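Thioredoxin domain-containing protein (PDB 3EYT) is of unknown function but belongs to the thioredoxin-like AhpC/TSA family and is probably an oxidoreductase, perhaps with an antioxidant role. Local coordinates at residues C[5-10]-C[111-116]; C[13-18]-C[82-87]; C[36-41]-C[67-72]; C[50-55]-C[90-95]. One frame throughout, in Å; residues are numbered along the deposited sequence. Where two conformers were deposited one is given.

Contact 1 (C[5-10]-C[111-116])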
loop_
_atom_site.group_PDB
_atom_site.type_symbol
_atom_site.label_atom_id
_atom_site.label_comp_id
_atom_site.label_asym_id
_atom_site.label_seq_id
_atom_site.Cartn_x
_atom_site.Cartn_y
_atom_site.Cartn_z
ATOM N N LYS C 5 -22.972 -24.215 4.762
ATOM C CA LYS C 5 -22.684 -23.772 3.395
ATOM C C LYS C 5 -21.410 -22.897 3.335
ATOM O O LYS C 5 -21.151 -22.112 4.251
ATOM C CB LYS C 5 -23.890 -23.084 2.758
ATOM C CG LYS C 5 -24.101 -23.544 1.331
ATOM C CD LYS C 5 -25.003 -22.596 0.557
ATOM C CE LYS C 5 -24.923 -22.904 -0.946
ATOM N NZ LYS C 5 -23.519 -23.221 -1.429
ATOM N N ALA C 6 -20.587 -23.082 2.299
ATOM C CA ALA C 6 -19.379 -22.267 2.138
ATOM C C ALA C 6 -19.638 -20.974 1.318
ATOM O O ALA C 6 -19.973 -21.043 0.141
ATOM C CB ALA C 6 -18.232 -23.085 1.556
ATOM N N PRO C 7 -19.497 -19.781 1.943
ATOM C CA PRO C 7 -19.749 -18.551 1.160
ATOM C C PRO C 7 -18.856 -18.445 -0.084
ATOM O O PRO C 7 -17.712 -18.901 -0.051
ATOM C CB PRO C 7 -19.381 -17.434 2.146
ATOM C CG PRO C 7 -19.707 -18.051 3.521
ATOM C CD PRO C 7 -19.274 -19.500 3.374
ATOM N N GLU C 8 -19.381 -17.855 -1.154
ATOM C CA GLU C 8 -18.605 -17.594 -2.367
ATOM C C GLU C 8 -17.387 -16.684 -2.037
ATOM O O GLU C 8 -17.513 -15.761 -1.239
ATOM C CB GLU C 8 -19.525 -16.999 -3.460
ATOM C CG GLU C 8 -20.555 -18.021 -4.029
ATOM C CD GLU C 8 -21.540 -17.449 -5.074
ATOM O OE1 GLU C 8 -21.661 -16.218 -5.233
ATOM O OE2 GLU C 8 -22.228 -18.252 -5.745
ATOM N N LEU C 9 -16.212 -16.982 -2.603
ATOM C CA LEU C 9 -15.008 -16.171 -2.393
ATOM C C LEU C 9 -15.255 -14.765 -2.927
ATOM O O LEU C 9 -15.841 -14.599 -4.011
ATOM C CB LEU C 9 -13.809 -16.814 -3.097
ATOM C CG LEU C 9 -13.450 -18.244 -2.678
ATOM C CD1 LEU C 9 -12.213 -18.760 -3.463
ATOM C CD2 LEU C 9 -13.211 -18.340 -1.187
ATOM N N GLN C 10 -14.884 -13.762 -2.160
ATOM C CA GLN C 10 -14.926 -12.388 -2.669
ATOM C C GLN C 10 -13.492 -11.891 -2.753
ATOM O O GLN C 10 -12.877 -11.542 -1.751
ATOM C CB GLN C 10 -15.791 -11.486 -1.774
ATOM C CG GLN C 10 -17.250 -12.009 -1.557
ATOM C CD GLN C 10 -18.006 -11.131 -0.559
ATOM O OE1 GLN C 10 -18.265 -9.955 -0.809
ATOM N NE2 GLN C 10 -18.319 -11.692 0.588
ATOM N N ALA C 111 -14.607 -12.251 6.924
ATOM C CA ALA C 111 -15.811 -12.004 7.725
ATOM C C ALA C 111 -16.910 -12.989 7.393
ATOM O O ALA C 111 -17.540 -13.511 8.294
ATOM C CB ALA C 111 -16.312 -10.553 7.563
ATOM N N ALA C 112 -17.146 -13.256 6.102
ATOM C CA ALA C 112 -18.172 -14.222 5.686
ATOM C C ALA C 112 -17.944 -15.596 6.319
ATOM O O ALA C 112 -18.906 -16.288 6.669
ATOM C CB ALA C 112 -18.208 -14.365 4.137
ATOM N N TYR C 113 -16.676 -15.967 6.500
ATOM C CA TYR C 113 -16.346 -17.259 7.061
ATOM C C TYR C 113 -16.255 -17.272 8.588
ATOM O O TYR C 113 -16.025 -18.340 9.176
ATOM C CB TYR C 113 -15.053 -17.828 6.438
ATOM C CG TYR C 113 -15.303 -18.549 5.130
ATOM C CD1 TYR C 113 -15.450 -17.834 3.927
ATOM C CD2 TYR C 113 -15.419 -19.932 5.087
ATOM C CE1 TYR C 113 -15.724 -18.485 2.734
ATOM C CE2 TYR C 113 -15.663 -20.595 3.899
ATOM C CZ TYR C 113 -15.817 -19.872 2.725
ATOM O OH TYR C 113 -16.079 -20.531 1.538
ATOM N N GLN C 114 -16.411 -16.100 9.198
ATOM C CA GLN C 114 -16.303 -15.922 10.653
ATOM C C GLN C 114 -14.926 -16.415 11.157
ATOM O O GLN C 114 -14.830 -17.083 12.190
ATOM C CB GLN C 114 -17.468 -16.662 11.350
ATOM C CG GLN C 114 -18.829 -16.271 10.741
ATOM C CD GLN C 114 -20.002 -17.038 11.341
ATOM O OE1 GLN C 114 -20.234 -18.193 11.014
ATOM N NE2 GLN C 114 -20.723 -16.392 12.220
HETATM N N MSE C 115 -13.862 -16.076 10.434
HETATM C CA MSE C 115 -12.529 -16.540 10.851
HETATM C C MSE C 115 -12.087 -15.793 12.078
HETATM O O MSE C 115 -12.459 -14.634 12.288
HETATM C CB MSE C 115 -11.518 -16.403 9.704
HETATM C CG MSE C 115 -11.985 -17.133 8.473
HETATM SE SE MSE C 115 -10.534 -16.953 7.130
HETATM C CE MSE C 115 -11.487 -17.630 5.553
ATOM N N ARG C 116 -11.312 -16.466 12.914
ATOM C CA ARG C 116 -10.853 -15.901 14.188
ATOM C C ARG C 116 -9.512 -15.201 14.048
ATOM O O ARG C 116 -9.079 -14.496 14.955
ATOM C CB ARG C 116 -10.735 -17.004 15.241
ATOM C CG ARG C 116 -12.062 -17.700 15.556
ATOM C CD ARG C 116 -11.861 -18.750 16.642
ATOM N NE ARG C 116 -11.725 -18.125 17.967
ATOM C CZ ARG C 116 -12.738 -17.672 18.716
ATOM N NH1 ARG C 116 -13.999 -17.764 18.293
ATOM N NH2 ARG C 116 -12.490 -17.122 19.903
#

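Contact 2 (C[13-18]-C[82-87])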
loop_
_atom_site.group_PDB
_atom_site.type_symbol
_atom_site.label_atom_id
_atom_site.label_comp_id
_atom_site.label_asym_id
_atom_site.label_seq_id
_atom_site.Cartn_x
_atom_site.Cartn_y
_atom_site.Cartn_z
ATOM N N GLN C 13 -8.085 -9.675 -6.458
ATOM C CA GLN C 13 -7.234 -10.153 -7.529
ATOM C C GLN C 13 -6.583 -11.485 -7.159
ATOM O O GLN C 13 -6.494 -11.828 -5.987
ATOM C CB GLN C 13 -6.157 -9.125 -7.826
ATOM C CG GLN C 13 -5.164 -8.910 -6.730
ATOM C CD GLN C 13 -4.146 -7.881 -7.176
ATOM O OE1 GLN C 13 -3.237 -8.213 -7.902
ATOM N NE2 GLN C 13 -4.343 -6.621 -6.799
ATOM N N TRP C 14 -6.104 -12.197 -8.167
ATOM C CA TRP C 14 -5.505 -13.524 -8.024
ATOM C C TRP C 14 -4.043 -13.480 -8.449
ATOM O O TRP C 14 -3.701 -12.786 -9.403
ATOM C CB TRP C 14 -6.244 -14.504 -8.949
ATOM C CG TRP C 14 -7.520 -15.027 -8.338
ATOM C CD1 TRP C 14 -8.802 -14.609 -8.616
ATOM C CD2 TRP C 14 -7.642 -16.051 -7.327
ATOM N NE1 TRP C 14 -9.708 -15.337 -7.858
ATOM C CE2 TRP C 14 -9.029 -16.218 -7.063
ATOM C CE3 TRP C 14 -6.722 -16.881 -6.661
ATOM C CZ2 TRP C 14 -9.511 -17.143 -6.139
ATOM C CZ3 TRP C 14 -7.209 -17.809 -5.724
ATOM C CH2 TRP C 14 -8.594 -17.925 -5.477
ATOM N N PHE C 15 -3.190 -14.187 -7.716
ATOM C CA PHE C 15 -1.813 -14.456 -8.150
ATOM C C PHE C 15 -1.695 -15.944 -8.481
ATOM O O PHE C 15 -2.374 -16.770 -7.880
ATOM C CB PHE C 15 -0.809 -14.070 -7.046
ATOM C CG PHE C 15 -0.677 -12.573 -6.832
ATOM C CD1 PHE C 15 0.156 -11.807 -7.645
ATOM C CD2 PHE C 15 -1.379 -11.938 -5.816
ATOM C CE1 PHE C 15 0.254 -10.407 -7.454
ATOM C CE2 PHE C 15 -1.268 -10.569 -5.602
ATOM C CZ PHE C 15 -0.451 -9.792 -6.432
ATOM N N ASN C 16 -0.840 -16.293 -9.442
ATOM C CA ASN C 16 -0.601 -17.688 -9.791
ATOM C C ASN C 16 -1.865 -18.335 -10.288
ATOM O O ASN C 16 -2.110 -19.472 -9.975
ATOM C CB ASN C 16 -0.085 -18.537 -8.600
ATOM C CG ASN C 16 1.161 -17.985 -7.963
ATOM O OD1 ASN C 16 1.975 -17.355 -8.636
ATOM N ND2 ASN C 16 1.339 -18.244 -6.651
ATOM N N SER C 17 -2.698 -17.597 -11.014
ATOM C CA SER C 17 -3.893 -18.176 -11.602
ATOM C C SER C 17 -4.226 -17.507 -12.928
ATOM O O SER C 17 -4.367 -16.277 -13.003
ATOM C CB SER C 17 -5.070 -18.038 -10.637
ATOM O OG SER C 17 -6.199 -18.747 -11.126
ATOM N N ALA C 18 -4.382 -18.317 -13.967
ATOM C CA ALA C 18 -4.766 -17.813 -15.295
ATOM C C ALA C 18 -6.148 -17.162 -15.278
ATOM O O ALA C 18 -6.388 -16.160 -15.970
ATOM C CB ALA C 18 -4.708 -18.957 -16.349
ATOM N N SER C 82 3.495 -5.907 -2.298
ATOM C CA SER C 82 4.252 -6.634 -1.275
ATOM C C SER C 82 4.028 -8.130 -1.295
ATOM O O SER C 82 4.974 -8.921 -1.124
ATOM C CB SER C 82 3.975 -6.058 0.111
ATOM O OG SER C 82 4.627 -4.803 0.255
ATOM N N LEU C 83 2.771 -8.528 -1.471
ATOM C CA LEU C 83 2.386 -9.932 -1.581
ATOM C C LEU C 83 3.038 -10.627 -2.754
ATOM O O LEU C 83 3.492 -11.751 -2.608
ATOM C CB LEU C 83 0.856 -10.077 -1.726
ATOM C CG LEU C 83 0.362 -11.536 -1.821
ATOM C CD1 LEU C 83 0.735 -12.314 -0.552
ATOM C CD2 LEU C 83 -1.140 -11.603 -2.072
ATOM N N LYS C 84 3.063 -9.966 -3.922
ATOM C CA LYS C 84 3.724 -10.520 -5.117
ATOM C C LYS C 84 5.191 -10.918 -4.816
ATOM O O LYS C 84 5.633 -12.020 -5.168
ATOM C CB LYS C 84 3.668 -9.499 -6.270
ATOM C CG LYS C 84 3.936 -10.126 -7.634
ATOM C CD LYS C 84 3.859 -9.076 -8.726
ATOM C CE LYS C 84 3.854 -9.755 -10.067
ATOM N NZ LYS C 84 4.844 -9.052 -10.910
ATOM N N ALA C 85 5.915 -10.030 -4.129
ATOM C CA ALA C 85 7.326 -10.280 -3.764
ATOM C C ALA C 85 7.429 -11.407 -2.747
ATOM O O ALA C 85 8.278 -12.287 -2.870
ATOM C CB ALA C 85 7.978 -9.017 -3.237
ATOM N N PHE C 86 6.514 -11.421 -1.788
ATOM C CA PHE C 86 6.476 -12.481 -0.785
ATOM C C PHE C 86 6.248 -13.872 -1.396
ATOM O O PHE C 86 6.929 -14.860 -1.023
ATOM C CB PHE C 86 5.370 -12.148 0.242
ATOM C CG PHE C 86 5.140 -13.224 1.249
ATOM C CD1 PHE C 86 5.910 -13.289 2.398
ATOM C CD2 PHE C 86 4.106 -14.144 1.073
ATOM C CE1 PHE C 86 5.666 -14.290 3.373
ATOM C CE2 PHE C 86 3.863 -15.157 2.019
ATOM C CZ PHE C 86 4.646 -15.231 3.165
ATOM N N LEU C 87 5.308 -13.958 -2.334
ATOM C CA LEU C 87 5.027 -15.226 -3.006
ATOM C C LEU C 87 6.229 -15.691 -3.821
ATOM O O LEU C 87 6.518 -16.879 -3.869
ATOM C CB LEU C 87 3.805 -15.132 -3.917
ATOM C CG LEU C 87 2.483 -14.715 -3.287
ATOM C CD1 LEU C 87 1.442 -14.550 -4.364
ATOM C CD2 LEU C 87 2.074 -15.754 -2.251
#

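Contact 3 (C[36-41]-C[67-72])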
loop_
_atom_site.group_PDB
_atom_site.type_symbol
_atom_site.label_atom_id
_atom_site.label_comp_id
_atom_site.label_asym_id
_atom_site.label_seq_id
_atom_site.Cartn_x
_atom_site.Cartn_y
_atom_site.Cartn_z
ATOM N N PHE C 36 -4.228 -16.426 5.324
ATOM C CA PHE C 36 -2.985 -16.024 5.946
ATOM C C PHE C 36 -2.788 -14.515 5.743
ATOM O O PHE C 36 -3.412 -13.899 4.867
ATOM C CB PHE C 36 -1.805 -16.816 5.327
ATOM C CG PHE C 36 -1.462 -16.404 3.900
ATOM C CD1 PHE C 36 -0.382 -15.543 3.652
ATOM C CD2 PHE C 36 -2.212 -16.888 2.812
ATOM C CE1 PHE C 36 -0.062 -15.153 2.336
ATOM C CE2 PHE C 36 -1.914 -16.521 1.503
ATOM C CZ PHE C 36 -0.828 -15.636 1.257
ATOM N N GLN C 37 -1.879 -13.949 6.545
ATOM C CA GLN C 37 -1.332 -12.613 6.322
ATOM C C GLN C 37 0.149 -12.826 6.160
ATOM O O GLN C 37 0.769 -13.579 6.941
ATOM C CB GLN C 37 -1.515 -11.701 7.548
ATOM C CG GLN C 37 -2.981 -11.318 7.859
ATOM C CD GLN C 37 -3.082 -10.289 8.985
ATOM O OE1 GLN C 37 -3.450 -9.155 8.741
ATOM N NE2 GLN C 37 -2.681 -10.667 10.190
HETATM N N MSE C 38 0.729 -12.129 5.195
HETATM C CA MSE C 38 2.136 -12.326 4.857
HETATM C C MSE C 38 3.081 -11.937 5.997
HETATM O O MSE C 38 4.147 -12.508 6.114
HETATM C CB MSE C 38 2.480 -11.581 3.567
HETATM C CG MSE C 38 2.304 -10.068 3.693
HETATM SE SE MSE C 38 2.774 -9.193 2.007
HETATM C CE MSE C 38 4.736 -9.107 2.276
ATOM N N LEU C 39 2.695 -10.984 6.844
ATOM C CA LEU C 39 3.551 -10.586 7.968
ATOM C C LEU C 39 3.217 -11.267 9.318
ATOM O O LEU C 39 3.733 -10.891 10.375
ATOM C CB LEU C 39 3.552 -9.043 8.112
ATOM C CG LEU C 39 3.955 -8.213 6.886
ATOM C CD1 LEU C 39 3.989 -6.736 7.283
ATOM C CD2 LEU C 39 5.343 -8.652 6.337
ATOM N N CYS C 40 2.381 -12.290 9.285
ATOM C CA CYS C 40 2.012 -12.979 10.506
ATOM C C CYS C 40 2.982 -14.138 10.733
ATOM O O CYS C 40 3.092 -15.025 9.894
ATOM C CB CYS C 40 0.564 -13.428 10.386
ATOM S SG CYS C 40 0.059 -14.805 11.425
ATOM N N PRO C 41 3.726 -14.111 11.853
ATOM C CA PRO C 41 4.805 -15.100 12.001
ATOM C C PRO C 41 4.307 -16.544 11.959
ATOM O O PRO C 41 4.982 -17.398 11.379
ATOM C CB PRO C 41 5.455 -14.749 13.355
ATOM C CG PRO C 41 5.114 -13.303 13.563
ATOM C CD PRO C 41 3.751 -13.089 12.912
ATOM N N GLY C 67 -4.576 -20.174 -1.633
ATOM C CA GLY C 67 -4.212 -19.240 -0.555
ATOM C C GLY C 67 -5.234 -18.102 -0.546
ATOM O O GLY C 67 -5.710 -17.683 -1.597
ATOM N N LEU C 68 -5.555 -17.584 0.626
ATOM C CA LEU C 68 -6.412 -16.414 0.709
ATOM C C LEU C 68 -5.705 -15.378 1.597
ATOM O O LEU C 68 -5.505 -15.607 2.795
ATOM C CB LEU C 68 -7.782 -16.811 1.271
ATOM C CG LEU C 68 -8.760 -15.658 1.465
ATOM C CD1 LEU C 68 -9.224 -15.160 0.097
ATOM C CD2 LEU C 68 -9.972 -16.054 2.337
ATOM N N HIS C 69 -5.266 -14.271 0.992
ATOM C CA HIS C 69 -4.552 -13.226 1.771
ATOM C C HIS C 69 -5.591 -12.300 2.425
ATOM O O HIS C 69 -6.248 -11.470 1.754
ATOM C CB HIS C 69 -3.568 -12.443 0.884
ATOM C CG HIS C 69 -2.522 -11.691 1.666
ATOM N ND1 HIS C 69 -2.150 -10.401 1.361
ATOM C CD2 HIS C 69 -1.779 -12.052 2.736
ATOM C CE1 HIS C 69 -1.220 -9.999 2.211
ATOM N NE2 HIS C 69 -0.973 -10.988 3.049
ATOM N N THR C 70 -5.773 -12.501 3.726
ATOM C CA THR C 70 -6.872 -11.848 4.479
ATOM C C THR C 70 -6.206 -10.815 5.388
ATOM O O THR C 70 -5.881 -11.095 6.554
ATOM C CB THR C 70 -7.636 -12.889 5.293
ATOM O OG1 THR C 70 -6.704 -13.636 6.118
ATOM C CG2 THR C 70 -8.382 -13.881 4.391
ATOM N N VAL C 71 -5.949 -9.620 4.863
ATOM C CA VAL C 71 -5.214 -8.651 5.641
ATOM C C VAL C 71 -6.247 -7.895 6.501
ATOM O O VAL C 71 -7.113 -7.202 5.952
ATOM C CB VAL C 71 -4.461 -7.655 4.703
ATOM C CG1 VAL C 71 -3.722 -6.585 5.535
ATOM C CG2 VAL C 71 -3.483 -8.407 3.799
ATOM N N PHE C 72 -6.143 -8.001 7.820
ATOM C CA PHE C 72 -7.119 -7.360 8.689
ATOM C C PHE C 72 -6.443 -6.346 9.599
ATOM O O PHE C 72 -7.076 -5.769 10.469
ATOM C CB PHE C 72 -7.934 -8.405 9.470
ATOM C CG PHE C 72 -7.110 -9.238 10.417
ATOM C CD1 PHE C 72 -6.841 -8.778 11.718
ATOM C CD2 PHE C 72 -6.606 -10.464 10.018
ATOM C CE1 PHE C 72 -6.103 -9.568 12.617
ATOM C CE2 PHE C 72 -5.848 -11.258 10.892
ATOM C CZ PHE C 72 -5.588 -10.811 12.188
#

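Contact 4 (C[50-55]-C[90-95])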
loop_
_atom_site.group_PDB
_atom_site.type_symbol
_atom_site.label_atom_id
_atom_site.label_comp_id
_atom_site.label_asym_id
_atom_site.label_seq_id
_atom_site.Cartn_x
_atom_site.Cartn_y
_atom_site.Cartn_z
ATOM N N LEU C 50 2.368 -25.708 5.782
ATOM C CA LEU C 50 1.329 -26.757 5.777
ATOM C C LEU C 50 0.583 -26.826 4.435
ATOM O O LEU C 50 0.371 -27.905 3.898
ATOM C CB LEU C 50 0.343 -26.564 6.932
ATOM C CG LEU C 50 -0.856 -27.515 6.972
ATOM C CD1 LEU C 50 -0.410 -28.985 7.129
ATOM C CD2 LEU C 50 -1.841 -27.118 8.096
ATOM N N ALA C 51 0.190 -25.663 3.895
ATOM C CA ALA C 51 -0.515 -25.632 2.620
ATOM C C ALA C 51 0.346 -26.255 1.504
ATOM O O ALA C 51 -0.176 -26.984 0.654
ATOM C CB ALA C 51 -0.933 -24.211 2.261
ATOM N N GLN C 52 1.645 -25.988 1.523
ATOM C CA GLN C 52 2.551 -26.561 0.535
ATOM C C GLN C 52 2.715 -28.080 0.655
ATOM O O GLN C 52 2.906 -28.757 -0.353
ATOM C CB GLN C 52 3.902 -25.861 0.601
ATOM C CG GLN C 52 3.812 -24.393 0.218
ATOM C CD GLN C 52 5.148 -23.717 0.206
ATOM O OE1 GLN C 52 5.821 -23.646 1.223
ATOM N NE2 GLN C 52 5.529 -23.193 -0.931
ATOM N N LYS C 53 2.633 -28.595 1.881
ATOM C CA LYS C 53 2.653 -30.054 2.138
ATOM C C LYS C 53 1.414 -30.709 1.592
ATOM O O LYS C 53 1.503 -31.740 0.935
ATOM C CB LYS C 53 2.775 -30.349 3.639
ATOM C CG LYS C 53 4.183 -30.133 4.163
ATOM C CD LYS C 53 4.218 -30.188 5.667
ATOM C CE LYS C 53 5.649 -30.104 6.148
ATOM N NZ LYS C 53 5.717 -29.900 7.628
ATOM N N VAL C 54 0.252 -30.088 1.859
ATOM C CA VAL C 54 -1.007 -30.570 1.308
ATOM C C VAL C 54 -0.922 -30.603 -0.209
ATOM O O VAL C 54 -1.293 -31.613 -0.834
ATOM C CB VAL C 54 -2.209 -29.712 1.794
ATOM C CG1 VAL C 54 -3.510 -30.118 1.086
ATOM C CG2 VAL C 54 -2.344 -29.831 3.354
ATOM N N ARG C 55 -0.441 -29.512 -0.800
ATOM C CA ARG C 55 -0.317 -29.448 -2.248
ATOM C C ARG C 55 0.585 -30.552 -2.779
ATOM O O ARG C 55 0.246 -31.182 -3.788
ATOM C CB ARG C 55 0.172 -28.068 -2.728
ATOM C CG ARG C 55 0.435 -27.979 -4.260
ATOM C CD ARG C 55 -0.821 -28.046 -5.126
ATOM N NE ARG C 55 -1.476 -29.362 -5.051
ATOM C CZ ARG C 55 -2.752 -29.624 -5.346
ATOM N NH1 ARG C 55 -3.598 -28.667 -5.749
ATOM N NH2 ARG C 55 -3.199 -30.866 -5.193
ATOM N N TYR C 90 9.231 -16.844 -1.217
ATOM C CA TYR C 90 8.895 -18.065 -0.524
ATOM C C TYR C 90 8.459 -19.175 -1.476
ATOM O O TYR C 90 7.951 -20.216 -1.027
ATOM C CB TYR C 90 7.801 -17.780 0.496
ATOM C CG TYR C 90 8.361 -17.112 1.725
ATOM C CD1 TYR C 90 8.531 -15.718 1.778
ATOM C CD2 TYR C 90 8.748 -17.875 2.824
ATOM C CE1 TYR C 90 9.081 -15.122 2.897
ATOM C CE2 TYR C 90 9.313 -17.280 3.947
ATOM C CZ TYR C 90 9.441 -15.914 3.984
ATOM O OH TYR C 90 9.969 -15.333 5.110
ATOM N N ARG C 91 8.595 -18.937 -2.783
ATOM C CA ARG C 91 8.205 -19.923 -3.799
ATOM C C ARG C 91 6.828 -20.565 -3.590
ATOM O O ARG C 91 6.670 -21.784 -3.654
ATOM C CB ARG C 91 9.250 -21.027 -3.893
ATOM C CG ARG C 91 10.631 -20.502 -4.104
ATOM C CD ARG C 91 11.579 -21.692 -4.151
ATOM N NE ARG C 91 12.954 -21.244 -4.028
ATOM C CZ ARG C 91 13.832 -21.734 -3.155
ATOM N NH1 ARG C 91 13.488 -22.721 -2.326
ATOM N NH2 ARG C 91 15.064 -21.244 -3.125
ATOM N N ILE C 92 5.829 -19.730 -3.363
ATOM C CA ILE C 92 4.464 -20.179 -3.248
ATOM C C ILE C 92 3.869 -20.115 -4.646
ATOM O O ILE C 92 3.741 -19.027 -5.222
ATOM C CB ILE C 92 3.712 -19.265 -2.297
ATOM C CG1 ILE C 92 4.362 -19.372 -0.909
ATOM C CG2 ILE C 92 2.195 -19.595 -2.316
ATOM C CD1 ILE C 92 4.114 -18.152 -0.004
ATOM N N LYS C 93 3.545 -21.281 -5.202
ATOM C CA LYS C 93 3.186 -21.375 -6.599
ATOM C C LYS C 93 1.693 -21.644 -6.803
ATOM O O LYS C 93 1.194 -21.536 -7.930
ATOM C CB LYS C 93 3.982 -22.500 -7.304
ATOM C CG LYS C 93 5.514 -22.499 -7.187
ATOM C CD LYS C 93 6.147 -21.206 -7.640
ATOM C CE LYS C 93 7.687 -21.317 -7.604
ATOM N NZ LYS C 93 8.232 -22.425 -8.476
ATOM N N PHE C 94 0.980 -22.023 -5.747
ATOM C CA PHE C 94 -0.478 -22.255 -5.884
ATOM C C PHE C 94 -1.282 -20.929 -5.906
ATOM O O PHE C 94 -0.750 -19.882 -5.525
ATOM C CB PHE C 94 -0.996 -23.238 -4.835
ATOM C CG PHE C 94 -0.726 -22.824 -3.426
ATOM C CD1 PHE C 94 -1.441 -21.778 -2.841
ATOM C CD2 PHE C 94 0.248 -23.491 -2.673
ATOM C CE1 PHE C 94 -1.164 -21.386 -1.511
ATOM C CE2 PHE C 94 0.519 -23.133 -1.367
ATOM C CZ PHE C 94 -0.191 -22.071 -0.774
ATOM N N PRO C 95 -2.541 -20.971 -6.385
ATOM C CA PRO C 95 -3.276 -19.725 -6.567
ATOM C C PRO C 95 -3.493 -19.032 -5.235
ATOM O O PRO C 95 -3.788 -19.666 -4.208
ATOM C CB PRO C 95 -4.609 -20.174 -7.169
ATOM C CG PRO C 95 -4.269 -21.500 -7.862
ATOM C CD PRO C 95 -3.290 -22.138 -6.920
#

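Contact 1 (C[5-10]-C[111-116])
Pro-7 and Ala-112 bring the two backbones nearest, CA to CA 6.5 Å, where the irregular loop between strands 4-5 and 11-15 passes the C-terminal end of helix 108-112. This helix end in the thioredoxin-like fold is a Schellman motif: Gln-114 takes a positive phi of 57°, and its N bonds back to Ala-111 O at 3.0 Å. Across the contact the work is done mostly by Pro-7 and Tyr-113. Pro-7 CD lies over one face of the phenol ring in a CH-pi contact, 3.8 Å from the ring centroid of Tyr-113 and 20° off the normal. It is displaced toward the rim, so that Tyr-113 CZ is the ring atom nearest to Pro-7 CD, at 3.5 Å. The rest of the proline ring reaches the helix end, with Pro-7 CB 3.8 Å from Ala-112 CB and CG beside the Ala-112 carbonyl oxygen. Gln-10 NE2 only skims the Ala-112 methyl; its OE1 is bonded to Arg-108. The buried Tyr-113 side chain also packs on Leu-23, Leu-122 and Ile-124, mostly aliphatic surroundings in which the phenol still finds a polar mate. Ala-6 CB crowds this hydroxyl, 3.3 Å from Tyr-113 OH. The Tyr-113 OH group donates to Pro-7 O at 2.8 Å, in the carbonyl plane on a lone pair, with a C=O...donor angle of 141°.

Contact 2 (C[13-18]-C[82-87])
Phe-15, on the edge strand 11-15, turns its ring to helix 80-89, which packs against the sheet of this thioredoxin-like fold. Strand 13-15 and helix 82-87 run nearly parallel, their axes 10.4 Å apart and 20° from each other. The tight part is apolar. Leu-87 CD1 comes to 3.5 Å of Phe-15 CB, its chain crossing the phenylalanine at about a right angle. Phe-15 CG stands anti to the carbonyl carbon (chi1 -71°), which sets the ring against Leu-83 and Lys-84. Leu-83 CD2 touches Phe-15 CE2 at 3.7 Å. On the solvent side Lys-84 packs its aliphatic stem on the ring, CG 3.7 Å from Phe-15 CE1, while its end leads away. An alanine in place of Phe-15 would keep the CB touch on Leu-87 but would probably open a gap beside Leu-83 CD2 and leave the Lys-84 stem without its packing surface. On its far side the helix meets a second subunit, where Ser-82 OG bonds to Ala-77 O of that chain. The loose part is at the end of the strand, where Asn-16 ND2 is hydrogen-bonded to Phe-94 O and, weakly, to Ile-92 O, and only grazes Leu-87 CD1 at 4.3 Å.

Contact 3 (C[36-41]-C[67-72])
Phe-36 and His-69 form a parallel beta bridge, CA to CA 5.3 Å, held by Phe-36 N to Leu-68 O at 2.9 Å and Thr-70 N to Phe-36 O at 3.0 Å. Past the bridge the first chain enters a type I turn, Gln-37 to Cys-40, leading into helix 41-57 with Cys-40 as N-cap, consistent with the first cysteine of a thioredoxin-type CxxC. Phe-36 CG takes the crowded position between backbone N and carbonyl carbon (chi1 71°), and His-69 CD2 lies over one face of its ring, 3.6 Å from Phe-36 CE1. Met-38 N donates to His-69 NE2 at 3.0 Å, in the imidazole plane, pinning the turn to the strand end. The Gln-37 amide stacks on the Phe-72 ring, planes 13° apart, while its OE1 accepts Phe-72 N at 3.1 Å from above the amide plane. An alanine for Gln-37 would probably leave Phe-72 N without this acceptor, Glu-73 without the NE2 bond and the ring without its amide cover. Helix 80-89 covers Phe-36, Met-38 and His-69 through Phe-86 and Leu-83, whereas helix 108-112 meets Leu-68, Thr-70 and Phe-72.

Contact 4 (C[50-55]-C[90-95])
Gln-52 and Phe-94 meet where helix 41-57 passes the loop that leads from helix 80-89 to strand 96-99 in the thioredoxin-like fold. From Gln-52 CB, which leaves the helix to one side of the loop, CG goes anti to the carbonyl carbon (chi1 -64°) and reaches the edge of the Phe-94 ring, 3.9 Å from CE2. The extended chain carries CD away from the ring, with the amide plane 80° from that of the phenyl. At the tip, Gln-52 NE2 faces the end of helix 80-89, a Schellman motif with Arg-91 at positive phi: Arg-91 O lies 3.3 Å from NE2, and Tyr-90 O 3.8 Å from the same nitrogen. Ile-92 CG1 flanks this tip, 4.0 Å from Gln-52 NE2. One residue back on the helix, Ala-51 CB packs on the end of the ring, 3.8 Å from Phe-94 CZ, and Ile-92 CG2 lies over one ring face. The contact is thus apolar at the root of Gln-52, while its amide NH2 lies beside two backbone carbonyl oxygens, which would probably favour that end of the amide; the placement stays doubtful, because Gln-52 was modelled in two conformers.

In the fold
From the N terminus, the loop after strand 4-5 meets the end of helix 108-112 in contact 1, closing a long loop within which the other three contacts nest. Strand 11-15 then joins helix 80-89 in contact 2. Inside that loop, contact 3 ties the end of strand 30-36 and the turn before helix 41-57 to the end of strand 63-69. Contact 4 links helix 41-57 to the loop before strand 96-99 and crosses both contacts 2 and 3. Neighbouring contacts touch: Met-38 packs on Leu-83, and Gly-67 N is hydrogen-bonded to Pro-95 O. Contacts 1 and 4 lie on opposite sides of the chain's centre.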